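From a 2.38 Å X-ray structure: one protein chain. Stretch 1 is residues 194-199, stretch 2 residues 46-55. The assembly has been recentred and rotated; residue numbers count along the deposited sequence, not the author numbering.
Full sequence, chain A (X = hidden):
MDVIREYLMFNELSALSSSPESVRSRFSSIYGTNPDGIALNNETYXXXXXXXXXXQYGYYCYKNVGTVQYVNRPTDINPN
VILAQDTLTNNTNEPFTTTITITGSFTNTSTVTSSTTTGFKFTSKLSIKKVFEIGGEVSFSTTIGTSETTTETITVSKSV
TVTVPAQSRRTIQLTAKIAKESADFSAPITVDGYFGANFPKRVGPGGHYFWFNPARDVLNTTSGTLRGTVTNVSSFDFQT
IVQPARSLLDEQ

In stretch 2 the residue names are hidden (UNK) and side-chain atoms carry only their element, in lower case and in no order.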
# COMPACT_ATOMS: atom_id res chain seq x y z
N TYR A 194 3.51 2.27 28.06
CA TYR A 194 2.71 2.35 29.28
C TYR A 194 1.45 3.19 29.16
O TYR A 194 1.36 4.09 28.31
CB TYR A 194 3.56 2.88 30.45
CG TYR A 194 4.83 2.09 30.68
CD1 TYR A 194 5.98 2.34 29.92
CD2 TYR A 194 4.90 1.10 31.66
CE1 TYR A 194 7.14 1.62 30.09
CE2 TYR A 194 6.09 0.37 31.87
CZ TYR A 194 7.19 0.64 31.07
OH TYR A 194 8.37 -0.06 31.24
N PHE A 195 0.48 2.86 30.02
CA PHE A 195 -0.66 3.72 30.33
C PHE A 195 -0.56 4.19 31.79
O PHE A 195 0.07 3.53 32.63
CB PHE A 195 -1.96 2.96 30.17
CG PHE A 195 -2.41 2.79 28.74
CD1 PHE A 195 -1.80 1.86 27.91
CD2 PHE A 195 -3.49 3.51 28.25
CE1 PHE A 195 -2.23 1.68 26.60
CE2 PHE A 195 -3.93 3.33 26.95
CZ PHE A 195 -3.30 2.42 26.12
N GLY A 196 -1.20 5.33 32.07
CA GLY A 196 -1.21 5.92 33.42
C GLY A 196 -2.63 5.94 33.95
O GLY A 196 -3.58 5.90 33.19
N ALA A 197 -2.78 5.96 35.27
CA ALA A 197 -4.08 6.13 35.90
C ALA A 197 -3.93 6.92 37.19
O ALA A 197 -2.95 6.74 37.92
CB ALA A 197 -4.74 4.77 36.18
N ASN A 198 -4.90 7.79 37.45
CA ASN A 198 -4.95 8.50 38.74
C ASN A 198 -6.15 8.08 39.56
O ASN A 198 -7.28 8.02 39.05
CB ASN A 198 -4.89 10.02 38.58
CG ASN A 198 -6.05 10.58 37.76
OD1 ASN A 198 -6.05 10.52 36.53
ND2 ASN A 198 -7.04 11.14 38.45
N PHE A 199 -5.91 7.79 40.83
CA PHE A 199 -6.91 7.21 41.70
C PHE A 199 -7.45 8.24 42.70
O PHE A 199 -6.76 9.23 43.00
CB PHE A 199 -6.33 5.96 42.38
CG PHE A 199 -6.03 4.86 41.40
CD1 PHE A 199 -4.83 4.87 40.64
CD2 PHE A 199 -6.93 3.82 41.20
CE1 PHE A 199 -4.56 3.87 39.70
CE2 PHE A 199 -6.67 2.81 40.27
CZ PHE A 199 -5.47 2.84 39.51
N UNK A 46 -11.42 10.51 30.98
CA UNK A 46 -12.22 10.58 32.21
C UNK A 46 -11.72 11.69 33.15
O UNK A 46 -11.18 12.68 32.68
c UNK A 46 -14.14 6.85 30.51
c UNK A 46 -12.62 8.06 31.97
c UNK A 46 -12.32 9.20 32.91
c UNK A 46 -13.88 7.91 31.39
c UNK A 46 -11.88 6.08 30.78
c UNK A 46 -13.13 5.94 30.21
c UNK A 46 -11.63 7.13 31.65
N UNK A 47 -11.91 11.52 34.46
CA UNK A 47 -11.56 12.55 35.45
C UNK A 47 -10.07 12.54 35.78
O UNK A 47 -9.65 12.04 36.85
c UNK A 47 -12.17 13.45 37.78
n UNK A 47 -12.48 13.11 39.02
o UNK A 47 -11.71 14.56 37.48
c UNK A 47 -12.43 12.38 36.71
N UNK A 48 -9.26 13.10 34.89
CA UNK A 48 -7.81 12.96 34.96
C UNK A 48 -7.02 14.19 35.42
O UNK A 48 -7.48 15.34 35.30
c UNK A 48 -7.28 12.47 33.63
N UNK A 49 -5.83 13.94 35.95
CA UNK A 49 -4.85 14.97 36.26
C UNK A 49 -4.24 15.52 34.96
O UNK A 49 -3.91 14.75 34.06
c UNK A 49 -2.49 15.30 37.19
c UNK A 49 -4.27 14.26 38.62
c UNK A 49 -3.73 14.42 37.20
N UNK A 50 -4.13 16.85 34.89
CA UNK A 50 -3.45 17.55 33.80
C UNK A 50 -2.21 18.29 34.31
O UNK A 50 -2.25 18.87 35.40
c UNK A 50 -6.81 18.04 32.70
c UNK A 50 -5.39 17.98 32.15
c UNK A 50 -4.39 18.57 33.14
n UNK A 50 -7.89 16.12 31.52
c UNK A 50 -7.82 17.60 31.64
N UNK A 51 -1.10 18.27 33.55
CA UNK A 51 -0.90 17.52 32.30
C UNK A 51 -0.83 16.00 32.55
O UNK A 51 -0.55 15.58 33.67
c UNK A 51 1.13 18.66 32.91
c UNK A 51 0.08 19.09 33.90
c UNK A 51 0.43 18.07 31.76
N UNK A 52 -1.09 15.19 31.50
CA UNK A 52 -1.07 13.74 31.63
C UNK A 52 0.14 13.25 32.43
O UNK A 52 1.27 13.63 32.13
c UNK A 52 -0.84 14.48 29.32
c UNK A 52 -1.01 13.25 30.17
c UNK A 52 -1.42 15.60 30.12
N UNK A 53 -0.12 12.41 33.44
CA UNK A 53 0.93 11.92 34.33
C UNK A 53 1.95 11.08 33.57
O UNK A 53 3.07 10.85 34.04
c UNK A 53 -0.83 8.92 36.12
c UNK A 53 -0.51 12.07 36.41
c UNK A 53 -0.46 9.91 35.05
c UNK A 53 0.34 11.13 35.54
N UNK A 54 1.58 10.64 32.38
CA UNK A 54 2.44 9.85 31.53
C UNK A 54 3.57 10.71 30.94
O UNK A 54 4.70 10.25 30.81
c UNK A 54 1.64 9.18 30.40
o UNK A 54 0.58 10.05 30.00
c UNK A 54 1.07 7.85 30.88
N UNK A 55 3.25 11.96 30.59
CA UNK A 55 4.27 12.91 30.15
C UNK A 55 5.05 13.45 31.36
O UNK A 55 6.29 13.43 31.37
c UNK A 55 3.66 14.04 29.29

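Position 46 carries seven side-chain carbons, one followed by a ring of six. No oxygen sits on the ring. The side chain does not reach stretch 1. This is Phe-46.

Position 47 has two side-chain carbons, the second bearing one oxygen and one nitrogen. The nitrogen makes it an amide. This is Asn-47. Its CA-to-CB bond points sideways. The contact comes from the backbone: Asn-198 ND2 donates to Asn-47 O at 3.2 Å, with a nearly straight angle of 170°.

Position 48 has a single side-chain carbon, so it is Ala-48. Its CB lies 3.7 Å from Asn-198 OD1, and its CA lies 3.4 Å from the same oxygen.

Position 49 has three carbons, one carrying the other two, with no oxygen. This is Val-49. Its backbone N donates a weak hydrogen bond to Asn-198 OD1 at 3.5 Å. Its CG2 packs 4.2 Å from Asn-198 CG.

Position 50 is a row of four carbons ending in nitrogen. This is Lys-50. It is exposed and does not reach stretch 1.

Position 51 has three carbons closing a ring onto the backbone N. It is Pro-51, preceded by a cis peptide bond, and it makes no contact.

Position 52 repeats the three-carbon ring and is Pro-52. It is buried but also out of reach of stretch 1. It occupies the N-cap position of the helix that follows.

Position 53 has four carbons, forked at the first, with one arm two carbons long. This is Ile-53. Its CD1 reaches Ala-197 O at 3.5 Å and Gly-196 CA at 4.1 Å.

Position 54 has one carbon carrying one oxygen and one carbon. This is Thr-54. Its CG2 lies 3.6 Å from Gly-196 N. OG1 is hydrogen-bonded elsewhere in the structure.

Position 55 has one side-chain carbon and is Ala-55. It is too far away to touch stretch 1.

The contact has two parts. The CA-to-CB bond of Asn-198 points toward the loop, and its amide uses both ends: ND2 gives a hydrogen to one backbone carbonyl and OD1 accepts weakly from a backbone NH. Two residues earlier in the strand, Ile-53 and Thr-54 pack on Gly-196. An ideal CB there would lie 3.1 Å from both Ile-53 CG1 and Thr-54 CG2, so the bare glycine makes room for them. The CA-to-CB bonds of Phe-195, Ala-197 and Phe-199 point away.

Stretch 2, residues 46-55: FNAVKPPITA
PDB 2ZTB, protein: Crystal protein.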